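PDB 6D97: aldehyde dehydrogenase 12 from Zea mays, which catalyses the NAD-dependent oxidation of L-glutamate gamma-semialdehyde to glutamate, the last step of proline catabolism in plants. Local coordinates for residues M86-K91 with G216-L221; F297-L302 with E453-M458; N459-A464 with S481-T486. All blocks are in the same frame, centred on the assembly; numbering follows the deposited sequence.

Contact 1 of 3, residues M86-K91 with G216-L221; sequences MESLSK and GNKPVL
Lys218 reaches from the first residue of strand 218-223 to the last turn of helix 83-90, its chain almost straight from the backbone outward, with CG anti to the backbone N (chi1 173°). That extension delivers the ammonium tip to Ser88, where two acceptors of one residue meet it: Lys218 NZ donates to Ser88 O at 2.9 Å and to Ser88 OG at 3.0 Å. The carbonyl is approached from above its plane, and OG stands beside it because it is turned anti to the backbone N of Ser88. A water joins the pair, donating to Ser88 OG and accepting from Lys218 NZ.

Farther along the strand from the ammonium, Leu89 lies across Val220 at about a right angle, methyl to methyl, with Leu89 CD1 3.8 Å from Val220 CG1. Its other methyl, Leu89 CD2, comes within 3.4 Å of Lys218 O. Ala265 of helix 255-265 also packs on Leu89.

The buried lysine is thus met by the carbonyl end of a helix, whose dipole would favour its positive charge. Ser88 OG also bonds to Asp249 OD2 of the neighbouring strand, so a carboxylate close by probably helps keep Lys218 protonated.

Contact 2 of 3, residues F297-L302 with E453-M458; sequences FDWKIL and EACERM
Cys455 has SG anti to its own carbonyl carbon (chi1 -66°), which points the thiol from helix 448-457 at the sheet, while Trp299 takes the crowded position with CG between the backbone N and the carbonyl carbon (chi1 46°). The two torsions set the sulfur over the pyrrole part of the indole. Cys455 SG sits 3.5 Å from the centroid of the five-membered ring, only 3° off the ring normal, and Cys455 CB follows over the same face in a CH-pi contact.

Met458, just past the helix, has CG anti to its carbonyl carbon and an extended chain beyond, so its thioether reaches between two aromatic side chains. Met458 SD lies 3.8 Å from Trp299 CD1, an oblique approach. Toward Phe297 it comes in at the ring edge, 4.1 Å from Phe297 CD2, and Met458 CE is equally near that carbon; the two side chains cross at about a right angle. Ile301 makes a lighter contact, with CD1 4.4 Å from Cys455 SG.

The indole N-H is used in the ring plane, where Trp299 NE1 donates to a water at 2.8 Å. Cys455 O is 2.9 Å from the same water, which can bridge the indole edge to the helix backbone while the ring face receives the thiol.

Trp299 also packs on Val333 and Phe335 of strand 331-337, and Glu456, on the far side of the helix, bonds to Lys94 N of the second subunit. Cys sulfur-aromatic and Met-aromatic contacts thus fill the layer between helix 448-457 and strand 298-302, on the mainly parallel seven-stranded sheet of the catalytic domain in the aldehyde dehydrogenase fold.

Contact 3 of 3, residues N459-A464 with S481-T486; sequences NAHLTA and SVNGTT
The tight part is the start of two parallel strands, 463-467 and 485-488, where Thr463 pairs with Thr485 and Ala464 with Thr486. Helix 471-479 links them as a beta-alpha-beta unit, and a second-subunit strand extends the sheet past Thr485. Thr485 N donates to Leu462 O at 2.8 Å, nearly along the C=O axis, and Ala464 N returns a bond to Thr485 O at 3.2 Å. Asn483 binds the approach to the ladder with both ends of its amide: ND2 gives a bond to Thr463 O at 2.7 Å, close to the amide plane, and OD1 accepts from His461 ND1 at 3.1 Å. Gly484 N adds a fairly straight bond to His461 O (161°).

Toward the partly exposed residues Ala460 and His461 the backbone pairing gives way to side chains and water. A water accepts from Asn483 ND2 and lies within hydrogen-bonding distance of Ala460 O. The imidazole meets Asn483 OD1 at its edge, with ring and amide planes 63° apart, while Val482 CB lies over one face, 4.1 Å from the ring centroid.

His461 NE2 is bonded to Lys94 NZ of the second subunit. With ND1 donating to Asn483, NE2 can act as the acceptor for this lysine, consistent with a neutral ring; the adjacent positive charge would probably disfavour a second proton. Asn483 thereby helps set the rotation of an interface histidine.

How the contacts relate
Contacts 2 and 3 are neighbours, their centres 8 Å apart, on strands 298-302 and 463-467 of one sheet; contact 1 lies on the opposite side of the chain's centre, on the five-stranded sheet, about 40 Å from contact 2 and 33 Å from contact 3 between centres. Trp299 joins the near pair, as its CZ2 packs 3.4 Å from Ala464 CB, and Asp298 OD1 probably bonds to Thr463 N. NAD lies about 10, 11 and 14 Å from the side chains of Val220 (contact 1), Leu462 (contact 3) and Phe297 (contact 2). Contact 1 precedes Lys222, an NAD-binding residue, on the same strand; contacts 2 and 3 both touch the second subunit.

Contact 1 of 3, residues M86-K91 with G216-L221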
ATOM      1  N   MET A  86     -28.714 -23.057 -11.001  1.00 30.83           N
ATOM      2  CA  MET A  86     -27.932 -23.837 -10.046  1.00 30.22           C
ATOM      3  C   MET A  86     -26.812 -24.596 -10.748  1.00 33.85           C
ATOM      4  O   MET A  86     -25.655 -24.570 -10.308  1.00 32.94           O
ATOM      5  CB  MET A  86     -28.840 -24.811  -9.296  1.00 30.48           C
ATOM      6  CG  MET A  86     -29.816 -24.170  -8.333  1.00 36.93           C
ATOM      7  SD  MET A  86     -31.145 -25.312  -7.912  1.00 54.34           S
ATOM      8  CE  MET A  86     -30.204 -26.729  -7.353  1.00 48.17           C
ATOM      9  N   GLU A  87     -27.141 -25.282 -11.847  1.00 35.48           N
ATOM     10  CA  GLU A  87     -26.140 -26.070 -12.560  1.00 42.33           C
ATOM     11  C   GLU A  87     -25.028 -25.186 -13.108  1.00 40.66           C
ATOM     12  O   GLU A  87     -23.852 -25.570 -13.088  1.00 45.65           O
ATOM     13  CB  GLU A  87     -26.798 -26.860 -13.690  1.00 42.92           C
ATOM     14  N   SER A  88     -25.377 -23.997 -13.600  1.00 32.42           N
ATOM     15  CA  SER A  88     -24.372 -23.097 -14.152  1.00 29.36           C
ATOM     16  C   SER A  88     -23.431 -22.588 -13.068  1.00 37.48           C
ATOM     17  O   SER A  88     -22.219 -22.487 -13.288  1.00 36.32           O
ATOM     18  CB  SER A  88     -25.054 -21.931 -14.864  1.00 31.27           C
ATOM     19  OG  SER A  88     -24.113 -21.118 -15.543  1.00 27.91           O
ATOM     20  N   LEU A  89     -23.972 -22.263 -11.891  1.00 41.49           N
ATOM     21  CA  LEU A  89     -23.128 -21.790 -10.801  1.00 46.57           C
ATOM     22  C   LEU A  89     -22.234 -22.904 -10.275  1.00 40.13           C
ATOM     23  O   LEU A  89     -21.068 -22.666  -9.939  1.00 48.73           O
ATOM     24  CB  LEU A  89     -23.989 -21.214  -9.676  1.00 40.06           C
ATOM     25  CG  LEU A  89     -24.511 -19.787  -9.836  1.00 44.66           C
ATOM     26  CD1 LEU A  89     -25.631 -19.528  -8.841  1.00 44.79           C
ATOM     27  CD2 LEU A  89     -23.376 -18.805  -9.631  1.00 22.43           C
ATOM     28  N   SER A  90     -22.757 -24.132 -10.215  1.00 35.86           N
ATOM     29  CA  SER A  90     -21.981 -25.250  -9.691  1.00 35.84           C
ATOM     30  C   SER A  90     -20.767 -25.572 -10.555  1.00 31.38           C
ATOM     31  O   SER A  90     -19.858 -26.267 -10.089  1.00 32.58           O
ATOM     32  CB  SER A  90     -22.867 -26.491  -9.558  1.00 40.76           C
ATOM     33  OG  SER A  90     -22.988 -27.161 -10.798  1.00 44.71           O
ATOM     34  N   LYS A  91     -20.728 -25.082 -11.797  1.00 30.34           N
ATOM     35  CA  LYS A  91     -19.564 -25.301 -12.648  1.00 36.16           C
ATOM     36  C   LYS A  91     -18.357 -24.491 -12.193  1.00 39.74           C
ATOM     37  O   LYS A  91     -17.228 -24.817 -12.573  1.00 39.42           O
ATOM     38  CB  LYS A  91     -19.901 -24.970 -14.104  1.00 37.43           C
ATOM     39  CG  LYS A  91     -20.794 -26.008 -14.758  1.00 50.21           C
ATOM     40  CD  LYS A  91     -21.168 -25.647 -16.185  1.00 49.44           C
ATOM     41  CE  LYS A  91     -22.216 -26.618 -16.704  1.00 55.35           C
ATOM     42  NZ  LYS A  91     -22.297 -26.618 -18.188  1.00 59.44           N
ATOM     43  N   GLY A 216     -12.262 -13.135 -10.260  1.00 25.70           N
ATOM     44  CA  GLY A 216     -12.307 -14.542 -10.571  1.00 21.97           C
ATOM     45  C   GLY A 216     -13.575 -15.278 -10.175  1.00 33.23           C
ATOM     46  O   GLY A 216     -13.563 -16.516 -10.150  1.00 22.70           O
ATOM     47  N   ASN A 217     -14.656 -14.569  -9.868  1.00 29.18           N
ATOM     48  CA  ASN A 217     -15.911 -15.209  -9.511  1.00 19.70           C
ATOM     49  C   ASN A 217     -16.748 -15.485 -10.758  1.00 21.18           C
ATOM     50  O   ASN A 217     -16.501 -14.941 -11.838  1.00 26.30           O
ATOM     51  CB  ASN A 217     -16.704 -14.336  -8.537  1.00 27.13           C
ATOM     52  CG  ASN A 217     -15.895 -13.933  -7.319  1.00 19.89           C
ATOM     53  OD1 ASN A 217     -15.717 -14.722  -6.392  1.00 21.32           O
ATOM     54  ND2 ASN A 217     -15.402 -12.700  -7.315  1.00 24.34           N
ATOM     55  N   LYS A 218     -17.744 -16.355 -10.596  1.00 19.51           N
ATOM     56  CA  LYS A 218     -18.780 -16.533 -11.608  1.00 21.75           C
ATOM     57  C   LYS A 218     -20.100 -16.051 -11.029  1.00 23.11           C
ATOM     58  O   LYS A 218     -20.680 -16.728 -10.167  1.00 24.17           O
ATOM     59  CB  LYS A 218     -18.892 -17.989 -12.062  1.00 21.81           C
ATOM     60  CG  LYS A 218     -20.075 -18.231 -12.983  1.00 21.67           C
ATOM     61  CD  LYS A 218     -19.999 -19.562 -13.691  1.00 29.21           C
ATOM     62  CE  LYS A 218     -21.182 -19.713 -14.634  1.00 35.41           C
ATOM     63  NZ  LYS A 218     -21.100 -20.959 -15.445  1.00 25.96           N
ATOM     64  N   PRO A 219     -20.594 -14.891 -11.443  1.00 25.02           N
ATOM     65  CA  PRO A 219     -21.811 -14.345 -10.844  1.00 23.40           C
ATOM     66  C   PRO A 219     -23.071 -14.700 -11.612  1.00 29.83           C
ATOM     67  O   PRO A 219     -23.065 -14.930 -12.823  1.00 30.49           O
ATOM     68  CB  PRO A 219     -21.557 -12.833 -10.906  1.00 19.42           C
ATOM     69  CG  PRO A 219     -20.787 -12.671 -12.177  1.00 21.57           C
ATOM     70  CD  PRO A 219     -19.957 -13.930 -12.357  1.00 23.25           C
ATOM     71  N   VAL A 220     -24.169 -14.746 -10.867  1.00 34.80           N
ATOM     72  CA  VAL A 220     -25.509 -14.677 -11.427  1.00 36.56           C
ATOM     73  C   VAL A 220     -26.069 -13.312 -11.054  1.00 35.58           C
ATOM     74  O   VAL A 220     -26.034 -12.917  -9.880  1.00 31.21           O
ATOM     75  CB  VAL A 220     -26.406 -15.828 -10.932  1.00 37.86           C
ATOM     76  CG1 VAL A 220     -26.527 -15.830  -9.408  1.00 33.09           C
ATOM     77  CG2 VAL A 220     -27.772 -15.748 -11.591  1.00 23.32           C
ATOM     78  N   LEU A 221     -26.519 -12.566 -12.055  1.00 21.55           N
ATOM     79  CA  LEU A 221     -26.935 -11.184 -11.876  1.00 21.21           C
ATOM     80  C   LEU A 221     -28.449 -11.081 -11.977  1.00 24.41           C
ATOM     81  O   LEU A 221     -29.046 -11.550 -12.951  1.00 26.66           O
ATOM     82  CB  LEU A 221     -26.274 -10.272 -12.912  1.00 23.73           C
ATOM     83  CG  LEU A 221     -26.819  -8.844 -12.931  1.00 32.75           C
ATOM     84  CD1 LEU A 221     -26.532  -8.114 -11.628  1.00 20.08           C
ATOM     85  CD2 LEU A 221     -26.252  -8.074 -14.104  1.00 35.36           C
TER
HETATM   86  O   HOH W   1     -22.917 -20.773 -17.674  1.00 33.49           O

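Contact 2 of 3, residues F297-L302 with E453-M458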
ATOM      1  N   PHE A 297     -30.836   6.943   5.304  1.00 41.15           N
ATOM      2  CA  PHE A 297     -31.482   8.198   5.664  1.00 31.94           C
ATOM      3  C   PHE A 297     -30.379   9.223   5.828  1.00 35.37           C
ATOM      4  O   PHE A 297     -29.812   9.388   6.916  1.00 32.17           O
ATOM      5  CB  PHE A 297     -32.339   8.042   6.933  1.00 28.47           C
ATOM      6  CG  PHE A 297     -33.235   9.199   7.184  1.00 34.68           C
ATOM      7  CD1 PHE A 297     -34.478   9.273   6.589  1.00 36.89           C
ATOM      8  CD2 PHE A 297     -32.820  10.239   7.987  1.00 27.11           C
ATOM      9  CE1 PHE A 297     -35.299  10.372   6.803  1.00 41.45           C
ATOM     10  CE2 PHE A 297     -33.637  11.334   8.204  1.00 27.95           C
ATOM     11  CZ  PHE A 297     -34.878  11.397   7.616  1.00 35.05           C
ATOM     12  N   ASP A 298     -30.088   9.945   4.748  1.00 38.66           N
ATOM     13  CA  ASP A 298     -28.886  10.777   4.637  1.00 36.08           C
ATOM     14  C   ASP A 298     -29.169  12.217   5.056  1.00 33.83           C
ATOM     15  O   ASP A 298     -30.214  12.788   4.708  1.00 37.35           O
ATOM     16  CB  ASP A 298     -28.387  10.711   3.199  1.00 36.70           C
ATOM     17  CG  ASP A 298     -28.482   9.303   2.637  1.00 47.98           C
ATOM     18  OD1 ASP A 298     -27.990   8.375   3.278  1.00 42.28           O
ATOM     19  OD2 ASP A 298     -29.014   9.128   1.537  1.00 46.66           O
ATOM     20  N   TRP A 299     -28.253  12.778   5.831  1.00 33.96           N
ATOM     21  CA  TRP A 299     -28.423  14.082   6.435  1.00 26.33           C
ATOM     22  C   TRP A 299     -27.435  15.072   5.841  1.00 29.39           C
ATOM     23  O   TRP A 299     -26.359  14.698   5.364  1.00 25.93           O
ATOM     24  CB  TRP A 299     -28.254  14.034   7.974  1.00 28.12           C
ATOM     25  CG  TRP A 299     -27.064  13.262   8.479  1.00 27.55           C
ATOM     26  CD1 TRP A 299     -27.050  11.968   8.923  1.00 26.40           C
ATOM     27  CD2 TRP A 299     -25.725  13.747   8.619  1.00 33.40           C
ATOM     28  NE1 TRP A 299     -25.780  11.618   9.316  1.00 33.62           N
ATOM     29  CE2 TRP A 299     -24.948  12.691   9.138  1.00 32.58           C
ATOM     30  CE3 TRP A 299     -25.105  14.970   8.347  1.00 33.71           C
ATOM     31  CZ2 TRP A 299     -23.585  12.823   9.390  1.00 37.75           C
ATOM     32  CZ3 TRP A 299     -23.756  15.099   8.592  1.00 32.07           C
ATOM     33  CH2 TRP A 299     -23.008  14.031   9.108  1.00 31.62           C
ATOM     34  N   LYS A 300     -27.825  16.344   5.866  1.00 33.99           N
ATOM     35  CA  LYS A 300     -26.945  17.462   5.561  1.00 30.14           C
ATOM     36  C   LYS A 300     -26.994  18.419   6.736  1.00 36.80           C
ATOM     37  O   LYS A 300     -28.081  18.815   7.175  1.00 33.90           O
ATOM     38  CB  LYS A 300     -27.353  18.177   4.273  1.00 27.66           C
ATOM     39  CG  LYS A 300     -26.532  19.418   3.981  1.00 27.41           C
ATOM     40  CD  LYS A 300     -26.907  20.018   2.638  1.00 26.39           C
ATOM     41  CE  LYS A 300     -26.322  19.211   1.488  1.00 27.73           C
ATOM     42  NZ  LYS A 300     -27.021  19.482   0.199  1.00 27.41           N
ATOM     43  N   ILE A 301     -25.823  18.749   7.267  1.00 29.08           N
ATOM     44  CA  ILE A 301     -25.681  19.727   8.335  1.00 30.81           C
ATOM     45  C   ILE A 301     -25.084  20.988   7.733  1.00 30.37           C
ATOM     46  O   ILE A 301     -24.055  20.929   7.048  1.00 36.18           O
ATOM     47  CB  ILE A 301     -24.796  19.198   9.477  1.00 34.51           C
ATOM     48  CG1 ILE A 301     -25.426  17.974  10.146  1.00 35.87           C
ATOM     49  CG2 ILE A 301     -24.557  20.286  10.499  1.00 31.81           C
ATOM     50  CD1 ILE A 301     -24.503  17.310  11.151  1.00 37.86           C
ATOM     51  N   LEU A 302     -25.735  22.121   7.971  1.00 34.42           N
ATOM     52  CA  LEU A 302     -25.179  23.417   7.614  1.00 30.61           C
ATOM     53  C   LEU A 302     -24.457  23.990   8.826  1.00 33.07           C
ATOM     54  O   LEU A 302     -25.033  24.075   9.917  1.00 38.60           O
ATOM     55  CB  LEU A 302     -26.274  24.380   7.152  1.00 32.23           C
ATOM     56  CG  LEU A 302     -27.241  23.968   6.039  1.00 32.53           C
ATOM     57  CD1 LEU A 302     -28.179  25.126   5.728  1.00 35.20           C
ATOM     58  CD2 LEU A 302     -26.510  23.523   4.784  1.00 32.64           C
ATOM     59  N   GLU A 453     -26.595  13.859  18.292  1.00 32.52           N
ATOM     60  CA  GLU A 453     -27.371  12.789  18.912  1.00 34.86           C
ATOM     61  C   GLU A 453     -28.362  12.192  17.923  1.00 39.30           C
ATOM     62  O   GLU A 453     -28.513  10.967  17.845  1.00 44.98           O
ATOM     63  CB  GLU A 453     -28.108  13.307  20.149  1.00 32.13           C
ATOM     64  CG  GLU A 453     -29.041  12.272  20.767  1.00 44.30           C
ATOM     65  CD  GLU A 453     -29.974  12.854  21.817  1.00 58.78           C
ATOM     66  OE1 GLU A 453     -29.608  13.863  22.455  1.00 64.19           O
ATOM     67  OE2 GLU A 453     -31.081  12.303  22.000  1.00 59.52           O
ATOM     68  N   ALA A 454     -29.042  13.044  17.151  1.00 35.48           N
ATOM     69  CA  ALA A 454     -29.997  12.545  16.167  1.00 31.27           C
ATOM     70  C   ALA A 454     -29.306  11.700  15.105  1.00 33.36           C
ATOM     71  O   ALA A 454     -29.842  10.670  14.680  1.00 42.49           O
ATOM     72  CB  ALA A 454     -30.745  13.710  15.523  1.00 27.35           C
ATOM     73  N   CYS A 455     -28.116  12.115  14.666  1.00 30.60           N
ATOM     74  CA  CYS A 455     -27.404  11.339  13.654  1.00 33.16           C
ATOM     75  C   CYS A 455     -26.930  10.005  14.215  1.00 36.99           C
ATOM     76  O   CYS A 455     -26.953   8.986  13.515  1.00 39.85           O
ATOM     77  CB  CYS A 455     -26.225  12.141  13.099  1.00 30.40           C
ATOM     78  SG  CYS A 455     -26.670  13.632  12.172  1.00 31.87           S
ATOM     79  N   GLU A 456     -26.505   9.986  15.481  1.00 38.25           N
ATOM     80  CA  GLU A 456     -26.058   8.739  16.092  1.00 33.86           C
ATOM     81  C   GLU A 456     -27.220   7.780  16.327  1.00 37.21           C
ATOM     82  O   GLU A 456     -27.033   6.559  16.289  1.00 34.08           O
ATOM     83  CB  GLU A 456     -25.325   9.043  17.401  1.00 29.71           C
ATOM     84  CG  GLU A 456     -24.973   7.829  18.247  1.00 31.19           C
ATOM     85  CD  GLU A 456     -23.784   7.051  17.712  1.00 34.36           C
ATOM     86  OE1 GLU A 456     -23.183   7.485  16.703  1.00 33.15           O
ATOM     87  OE2 GLU A 456     -23.449   6.002  18.309  1.00 31.41           O
ATOM     88  N   ARG A 457     -28.426   8.305  16.548  1.00 31.41           N
ATOM     89  CA  ARG A 457     -29.580   7.449  16.793  1.00 30.67           C
ATOM     90  C   ARG A 457     -30.157   6.839  15.521  1.00 37.66           C
ATOM     91  O   ARG A 457     -31.002   5.943  15.618  1.00 34.22           O
ATOM     92  CB  ARG A 457     -30.666   8.233  17.537  1.00 35.52           C
ATOM     93  CG  ARG A 457     -30.384   8.406  19.024  1.00 27.69           C
ATOM     94  CD  ARG A 457     -31.284   9.462  19.659  1.00 28.72           C
ATOM     95  NE  ARG A 457     -32.696   9.087  19.649  1.00 40.40           N
ATOM     96  CZ  ARG A 457     -33.686   9.893  20.018  1.00 47.81           C
ATOM     97  NH1 ARG A 457     -33.423  11.128  20.423  1.00 46.40           N
ATOM     98  NH2 ARG A 457     -34.941   9.465  19.976  1.00 46.58           N
ATOM     99  N   MET A 458     -29.722   7.288  14.344  1.00 36.62           N
ATOM    100  CA  MET A 458     -30.200   6.707  13.098  1.00 33.37           C
ATOM    101  C   MET A 458     -29.640   5.300  12.916  1.00 37.62           C
ATOM    102  O   MET A 458     -28.589   4.950  13.460  1.00 42.10           O
ATOM    103  CB  MET A 458     -29.808   7.586  11.906  1.00 27.58           C
ATOM    104  CG  MET A 458     -30.497   8.943  11.884  1.00 33.36           C
ATOM    105  SD  MET A 458     -29.771  10.104  10.709  1.00 37.68           S
ATOM    106  CE  MET A 458     -30.605  11.616  11.185  1.00 27.64           C
TER
HETATM  107  O   HOH W   2     -26.185   9.224  10.765  1.00 26.10           O

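Contact 3 of 3, residues N459-A464 with S481-T486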
ATOM      1  N   ASN A 459     -30.356   4.490  12.137  1.00 35.19           N
ATOM      2  CA  ASN A 459     -29.981   3.102  11.893  1.00 44.89           C
ATOM      3  C   ASN A 459     -29.235   2.901  10.581  1.00 43.56           C
ATOM      4  O   ASN A 459     -28.800   1.780  10.298  1.00 51.55           O
ATOM      5  CB  ASN A 459     -31.223   2.205  11.904  1.00 51.63           C
ATOM      6  CG  ASN A 459     -31.874   2.119  13.267  1.00 65.82           C
ATOM      7  OD1 ASN A 459     -31.199   1.960  14.288  1.00 67.98           O
ATOM      8  ND2 ASN A 459     -33.198   2.220  13.291  1.00 77.01           N
ATOM      9  N   ALA A 460     -29.091   3.946   9.771  1.00 36.93           N
ATOM     10  CA  ALA A 460     -28.407   3.864   8.490  1.00 43.62           C
ATOM     11  C   ALA A 460     -27.337   4.940   8.426  1.00 38.53           C
ATOM     12  O   ALA A 460     -27.551   6.069   8.878  1.00 32.40           O
ATOM     13  CB  ALA A 460     -29.388   4.019   7.319  1.00 33.20           C
ATOM     14  N   HIS A 461     -26.181   4.583   7.864  1.00 33.36           N
ATOM     15  CA  HIS A 461     -25.027   5.475   7.786  1.00 33.67           C
ATOM     16  C   HIS A 461     -24.427   5.364   6.381  1.00 30.87           C
ATOM     17  O   HIS A 461     -23.343   4.814   6.184  1.00 32.80           O
ATOM     18  CB  HIS A 461     -24.010   5.141   8.876  1.00 37.56           C
ATOM     19  CG  HIS A 461     -24.577   5.195  10.261  1.00 35.79           C
ATOM     20  ND1 HIS A 461     -25.053   6.359  10.823  1.00 35.14           N
ATOM     21  CD2 HIS A 461     -24.758   4.228  11.190  1.00 27.97           C
ATOM     22  CE1 HIS A 461     -25.497   6.109  12.041  1.00 32.73           C
ATOM     23  NE2 HIS A 461     -25.327   4.823  12.289  1.00 34.84           N
ATOM     24  N   LEU A 462     -25.154   5.902   5.402  1.00 31.22           N
ATOM     25  CA  LEU A 462     -24.715   5.857   4.016  1.00 27.38           C
ATOM     26  C   LEU A 462     -23.999   7.149   3.642  1.00 25.75           C
ATOM     27  O   LEU A 462     -22.779   7.249   3.800  1.00 23.63           O
ATOM     28  CB  LEU A 462     -25.909   5.601   3.091  1.00 25.76           C
ATOM     29  CG  LEU A 462     -25.614   5.235   1.637  1.00 33.03           C
ATOM     30  CD1 LEU A 462     -24.396   4.337   1.529  1.00 25.01           C
ATOM     31  CD2 LEU A 462     -26.819   4.541   1.034  1.00 31.53           C
ATOM     32  N   THR A 463     -24.734   8.143   3.154  1.00 23.26           N
ATOM     33  CA  THR A 463     -24.129   9.409   2.773  1.00 23.95           C
ATOM     34  C   THR A 463     -24.520  10.510   3.748  1.00 25.13           C
ATOM     35  O   THR A 463     -25.467  10.383   4.530  1.00 26.04           O
ATOM     36  CB  THR A 463     -24.516   9.815   1.348  1.00 27.27           C
ATOM     37  OG1 THR A 463     -25.922  10.078   1.283  1.00 39.97           O
ATOM     38  CG2 THR A 463     -24.169   8.712   0.374  1.00 27.39           C
ATOM     39  N   ALA A 464     -23.754  11.593   3.694  1.00 25.39           N
ATOM     40  CA  ALA A 464     -23.920  12.730   4.587  1.00 27.50           C
ATOM     41  C   ALA A 464     -23.116  13.890   4.028  1.00 28.30           C
ATOM     42  O   ALA A 464     -22.154  13.697   3.279  1.00 26.85           O
ATOM     43  CB  ALA A 464     -23.469  12.402   6.011  1.00 24.90           C
ATOM     44  N   SER A 481     -19.360  11.176  13.918  1.00 23.09           N
ATOM     45  CA  SER A 481     -20.338  10.667  12.964  1.00 23.12           C
ATOM     46  C   SER A 481     -19.741   9.425  12.308  1.00 24.41           C
ATOM     47  O   SER A 481     -18.577   9.082  12.538  1.00 27.81           O
ATOM     48  CB  SER A 481     -20.727  11.737  11.939  1.00 23.87           C
ATOM     49  OG  SER A 481     -19.604  12.173  11.191  1.00 24.88           O
ATOM     50  N   VAL A 482     -20.537   8.758  11.466  1.00 32.75           N
ATOM     51  CA  VAL A 482     -20.188   7.427  10.971  1.00 31.76           C
ATOM     52  C   VAL A 482     -20.268   7.319   9.447  1.00 29.27           C
ATOM     53  O   VAL A 482     -19.451   6.621   8.833  1.00 31.18           O
ATOM     54  CB  VAL A 482     -21.088   6.361  11.634  1.00 36.38           C
ATOM     55  CG1 VAL A 482     -20.893   4.994  10.990  1.00 37.80           C
ATOM     56  CG2 VAL A 482     -20.818   6.280  13.129  1.00 35.70           C
ATOM     57  N   ASN A 483     -21.226   8.028   8.834  1.00 24.36           N
ATOM     58  CA  ASN A 483     -21.723   7.709   7.491  1.00 23.12           C
ATOM     59  C   ASN A 483     -20.607   7.434   6.487  1.00 23.31           C
ATOM     60  O   ASN A 483     -19.635   8.185   6.395  1.00 32.50           O
ATOM     61  CB  ASN A 483     -22.612   8.846   6.989  1.00 27.37           C
ATOM     62  CG  ASN A 483     -23.958   8.863   7.672  1.00 27.98           C
ATOM     63  OD1 ASN A 483     -24.085   8.480   8.836  1.00 27.36           O
ATOM     64  ND2 ASN A 483     -24.977   9.291   6.943  1.00 27.56           N
ATOM     65  N   GLY A 484     -20.766   6.343   5.731  1.00 21.37           N
ATOM     66  CA  GLY A 484     -19.641   5.784   4.994  1.00 20.32           C
ATOM     67  C   GLY A 484     -19.177   6.632   3.829  1.00 22.68           C
ATOM     68  O   GLY A 484     -18.065   6.449   3.326  1.00 26.62           O
ATOM     69  N   THR A 485     -20.017   7.558   3.374  1.00 32.70           N
ATOM     70  CA  THR A 485     -19.669   8.444   2.261  1.00 25.05           C
ATOM     71  C   THR A 485     -20.089   9.856   2.657  1.00 31.15           C
ATOM     72  O   THR A 485     -21.184  10.314   2.317  1.00 23.58           O
ATOM     73  CB  THR A 485     -20.323   8.009   0.963  1.00 26.84           C
ATOM     74  OG1 THR A 485     -20.164   6.596   0.794  1.00 32.83           O
ATOM     75  CG2 THR A 485     -19.663   8.726  -0.196  1.00 24.76           C
ATOM     76  N   THR A 486     -19.201  10.547   3.361  1.00 24.39           N
ATOM     77  CA  THR A 486     -19.483  11.858   3.922  1.00 24.70           C
ATOM     78  C   THR A 486     -18.691  12.921   3.175  1.00 32.01           C
ATOM     79  O   THR A 486     -17.474  12.794   3.008  1.00 31.11           O
ATOM     80  CB  THR A 486     -19.138  11.893   5.411  1.00 24.53           C
ATOM     81  OG1 THR A 486     -19.907  10.899   6.100  1.00 23.79           O
ATOM     82  CG2 THR A 486     -19.450  13.262   5.988  1.00 24.66           C
TER
HETATM   83  O   HOH W   3     -27.534   8.537   8.166  1.00 34.55           O